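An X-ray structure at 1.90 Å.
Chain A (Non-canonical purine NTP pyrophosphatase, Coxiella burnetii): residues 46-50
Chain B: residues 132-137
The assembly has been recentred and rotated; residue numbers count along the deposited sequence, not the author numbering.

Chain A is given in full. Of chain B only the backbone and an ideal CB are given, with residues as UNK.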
ATOM      1  N   GLY A  46      -7.237  11.435   2.940  1.00 15.11           N
ATOM      2  CA  GLY A  46      -7.194  10.437   1.886  1.00 18.56           C
ATOM      3  C   GLY A  46      -8.508   9.701   1.689  1.00 19.82           C
ATOM      4  O   GLY A  46      -9.356   9.673   2.578  1.00 21.43           O
ATOM      5  N   SER A  47      -8.676   9.101   0.514  1.00  8.92           N
ATOM      6  CA  SER A  47      -9.883   8.333   0.219  1.00 10.69           C
ATOM      7  C   SER A  47      -9.664   6.832   0.392  1.00  8.70           C
ATOM      8  O   SER A  47     -10.595   6.046   0.251  1.00 12.88           O
ATOM      9  CB  SER A  47     -10.395   8.645  -1.186  1.00 18.60           C
ATOM     10  OG  SER A  47     -10.854   9.986  -1.246  1.00 24.16           O
ATOM     11  N   THR A  48      -8.429   6.447   0.704  1.00 11.61           N
ATOM     12  CA  THR A  48      -8.105   5.063   1.035  1.00 11.82           C
ATOM     13  C   THR A  48      -7.407   5.003   2.387  1.00  8.61           C
ATOM     14  O   THR A  48      -6.758   5.966   2.800  1.00 10.72           O
ATOM     15  CB  THR A  48      -7.151   4.439   0.006  1.00 12.68           C
ATOM     16  OG1 THR A  48      -5.912   5.163   0.008  1.00 14.95           O
ATOM     17  CG2 THR A  48      -7.760   4.469  -1.387  1.00 11.63           C
ATOM     18  N   PHE A  49      -7.526   3.867   3.066  1.00  9.49           N
ATOM     19  CA  PHE A  49      -6.841   3.673   4.339  1.00 12.47           C
ATOM     20  C   PHE A  49      -5.337   3.859   4.169  1.00 12.60           C
ATOM     21  O   PHE A  49      -4.681   4.503   4.992  1.00  9.57           O
ATOM     22  CB  PHE A  49      -7.143   2.289   4.925  1.00 12.94           C
ATOM     23  CG  PHE A  49      -8.608   2.003   5.080  1.00 14.14           C
ATOM     24  CD1 PHE A  49      -9.389   2.763   5.939  1.00 14.18           C
ATOM     25  CD2 PHE A  49      -9.206   0.968   4.373  1.00  7.09           C
ATOM     26  CE1 PHE A  49     -10.741   2.504   6.081  1.00 12.90           C
ATOM     27  CE2 PHE A  49     -10.554   0.704   4.515  1.00  9.77           C
ATOM     28  CZ  PHE A  49     -11.323   1.472   5.369  1.00 11.75           C
ATOM     29  N   VAL A  50      -4.790   3.311   3.088  1.00 12.48           N
ATOM     30  CA  VAL A  50      -3.351   3.380   2.873  1.00 11.53           C
ATOM     31  C   VAL A  50      -2.870   4.827   2.750  1.00 10.46           C
ATOM     32  O   VAL A  50      -1.821   5.183   3.279  1.00 10.68           O
ATOM     33  CB  VAL A  50      -2.905   2.550   1.651  1.00 15.94           C
ATOM     34  CG1 VAL A  50      -3.589   3.044   0.393  1.00 17.82           C
ATOM     35  CG2 VAL A  50      -1.396   2.598   1.501  1.00 17.91           C
TER
ATOM     36  N   UNK B 132     -14.052   5.049  -5.688  1.00 16.38           N
ATOM     37  CA  UNK B 132     -14.336   5.225  -4.263  1.00 19.86           C
ATOM     38  C   UNK B 132     -13.824   4.091  -3.382  1.00 16.38           C
ATOM     39  O   UNK B 132     -14.054   4.084  -2.177  1.00 16.03           O
ATOM     40  CB  UNK B 132     -15.845   5.371  -4.060  1.00 19.86           C
ATOM     41  N   UNK B 133     -13.132   3.133  -3.986  1.00 18.39           N
ATOM     42  CA  UNK B 133     -12.581   2.004  -3.244  1.00 15.95           C
ATOM     43  C   UNK B 133     -11.581   2.486  -2.197  1.00  9.78           C
ATOM     44  O   UNK B 133     -10.562   3.082  -2.540  1.00 12.35           O
ATOM     45  CB  UNK B 133     -11.914   1.010  -4.197  1.00 15.95           C
ATOM     46  N   UNK B 134     -11.865   2.226  -0.911  1.00  9.92           N
ATOM     47  CA  UNK B 134     -10.974   2.664   0.166  1.00  8.77           C
ATOM     48  C   UNK B 134      -9.886   1.638   0.479  1.00 12.35           C
ATOM     49  O   UNK B 134      -8.963   1.933   1.241  1.00 11.09           O
ATOM     50  CB  UNK B 134     -11.787   2.950   1.430  1.00  8.77           C
ATOM     51  N   UNK B 135      -9.997   0.449  -0.105  1.00  9.67           N
ATOM     52  CA  UNK B 135      -9.072  -0.635   0.191  1.00 10.63           C
ATOM     53  C   UNK B 135      -8.615  -1.334  -1.085  1.00 12.62           C
ATOM     54  O   UNK B 135      -8.958  -2.494  -1.323  1.00 10.73           O
ATOM     55  CB  UNK B 135      -9.723  -1.643   1.141  1.00 10.63           C
ATOM     56  N   UNK B 136      -7.844  -0.624  -1.921  1.00 11.31           N
ATOM     57  CA  UNK B 136      -7.353  -1.245  -3.154  1.00 12.57           C
ATOM     58  C   UNK B 136      -6.334  -2.327  -2.843  1.00 12.68           C
ATOM     59  O   UNK B 136      -5.671  -2.274  -1.807  1.00 12.12           O
ATOM     60  CB  UNK B 136      -6.737  -0.194  -4.079  1.00 12.57           C
ATOM     61  N   UNK B 137      -6.216  -3.301  -3.734  1.00 10.37           N
ATOM     62  CA  UNK B 137      -5.149  -4.280  -3.641  1.00 13.31           C
ATOM     63  C   UNK B 137      -3.821  -3.606  -3.954  1.00 14.10           C
ATOM     64  O   UNK B 137      -3.669  -2.983  -5.003  1.00 12.15           O
ATOM     65  CB  UNK B 137      -5.401  -5.456  -4.587  1.00 13.31           C
TER

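Chain B passes the start of a chain A helix, whose first turn, at A:Phe49 and A:Val50, leaves backbone NH groups without partners inside the helix. Much of the contact is made by backbone, so several positions constrain their side chains only loosely.

At position 132 the CA-to-CB bond points away from chain A, and no atom of the chain A stretch comes near the ideal CB. Phi/psi of -97/3 is open to most residues, and a polar side chain would suit as well as any. The deposited residue is B:Asn132. Its link to chain A runs through the backbone: water 1 donates to B:Asn132 O (2.9 Å) and to A:Ser47 O (2.7 Å), joining two carbonyls that could not bond to each other directly.

Position 133 also directs its CB away, so chain A selects little here. Its carbonyl, however, faces the threonine methyl. Phi/psi of -61/118 suits many residues, proline included, and a short acceptor could reach forward to the backbone N of position 135. B:Asp133 does so: with chi1 in the t rotamer, B:Asp133 OD1 accepts a hydrogen bond from the backbone N of position 135 (2.9 Å), tying the loop to itself, while OD2 is bonded elsewhere in the structure. B:Asp133 O lies 3.3 Å from A:Thr48 CG2.

Position 134 is the centre of the contact, its CA 3.8 Å from A:Thr48 CA. The CB points sideways, and the ideal CB lies 3.5 Å from A:Ser47 O and 4.0 Å from A:Phe49 CE2. Chain A thus offers an aromatic ring and a carbonyl close to the backbone; a small residue such as alanine, or a proline whose ring turns back to its own N, would suit, and phi of -88 is within reach of proline. The deposited B:Pro134 places its CB 4.0 Å from A:Phe49 CE2 and is the chain B residue most covered by the chain A stretch (70 Å²). Its carbonyl does the polar work, accepting a hydrogen bond from A:Phe49 N (B:Pro134 O to A:Phe49 N, 3.0 Å, 157°) and another from water 2 (2.9 Å to B:Pro134 O), which in turn accepts from A:Val50 N (2.8 Å). Two CA-H...O contacts reinforce the close approach, B:Pro134 CA to A:Ser47 O (3.4 Å) and A:Thr48 CA to B:Pro134 O (3.3 Å).

At position 135 the ideal CB sits 4.2 Å from A:Phe49 CD2. An apolar side chain would suit, small or larger if it turned aside from the ring. B:Ala135 sets its methyl at the edge of the phenyl ring, near its plane, with CB 4.2 Å from A:Phe49 CD2.

Position 136 turns its CB sideways, 5.5 Å from A:Thr48 CG2, so a modest aliphatic group could fill the gap; phi/psi of -69/153 fits proline among others. In B:Pro136 the ring closes back onto the backbone and carries CD to 3.8 Å from A:Thr48 CG2.

Position 137 is out of reach, and chain A sets no preference. B:Leu137 makes no contact with the chain A stretch.

Chain B (132-137) NDPAPL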
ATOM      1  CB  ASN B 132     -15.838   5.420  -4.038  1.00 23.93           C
ATOM      2  CG  ASN B 132     -16.312   6.802  -4.438  1.00 28.50           C
ATOM      3  OD1 ASN B 132     -15.753   7.812  -4.007  1.00 29.33           O
ATOM      4  ND2 ASN B 132     -17.347   6.855  -5.268  1.00 29.34           N
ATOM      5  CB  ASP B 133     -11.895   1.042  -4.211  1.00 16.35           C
ATOM      6  CG  ASP B 133     -11.500  -0.267  -3.560  1.00 16.65           C
ATOM      7  OD1 ASP B 133     -11.643  -0.409  -2.326  1.00 12.73           O
ATOM      8  OD2 ASP B 133     -11.030  -1.159  -4.297  1.00 15.34           O
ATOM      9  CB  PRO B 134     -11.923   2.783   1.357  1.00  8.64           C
ATOM     10  CG  PRO B 134     -12.920   1.697   1.115  1.00 11.13           C
ATOM     11  CD  PRO B 134     -13.112   1.641  -0.386  1.00  8.57           C
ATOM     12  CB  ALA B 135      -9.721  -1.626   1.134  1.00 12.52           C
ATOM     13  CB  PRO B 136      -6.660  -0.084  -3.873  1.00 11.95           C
ATOM     14  CG  PRO B 136      -6.225   0.826  -2.777  1.00 11.20           C
ATOM     15  CD  PRO B 136      -7.342   0.752  -1.759  1.00 11.78           C
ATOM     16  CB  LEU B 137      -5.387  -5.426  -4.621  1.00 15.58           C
ATOM     17  CG  LEU B 137      -4.185  -6.344  -4.847  1.00 17.59           C
ATOM     18  CD1 LEU B 137      -3.818  -7.074  -3.560  1.00 21.29           C
ATOM     19  CD2 LEU B 137      -4.466  -7.329  -5.968  1.00 18.63           C
TER
HETATM   20  O   HOH W   1     -13.238   6.105  -0.221  1.00 10.61           O
HETATM   21  O   HOH W   2      -6.143   1.275   1.631  1.00 11.20           O
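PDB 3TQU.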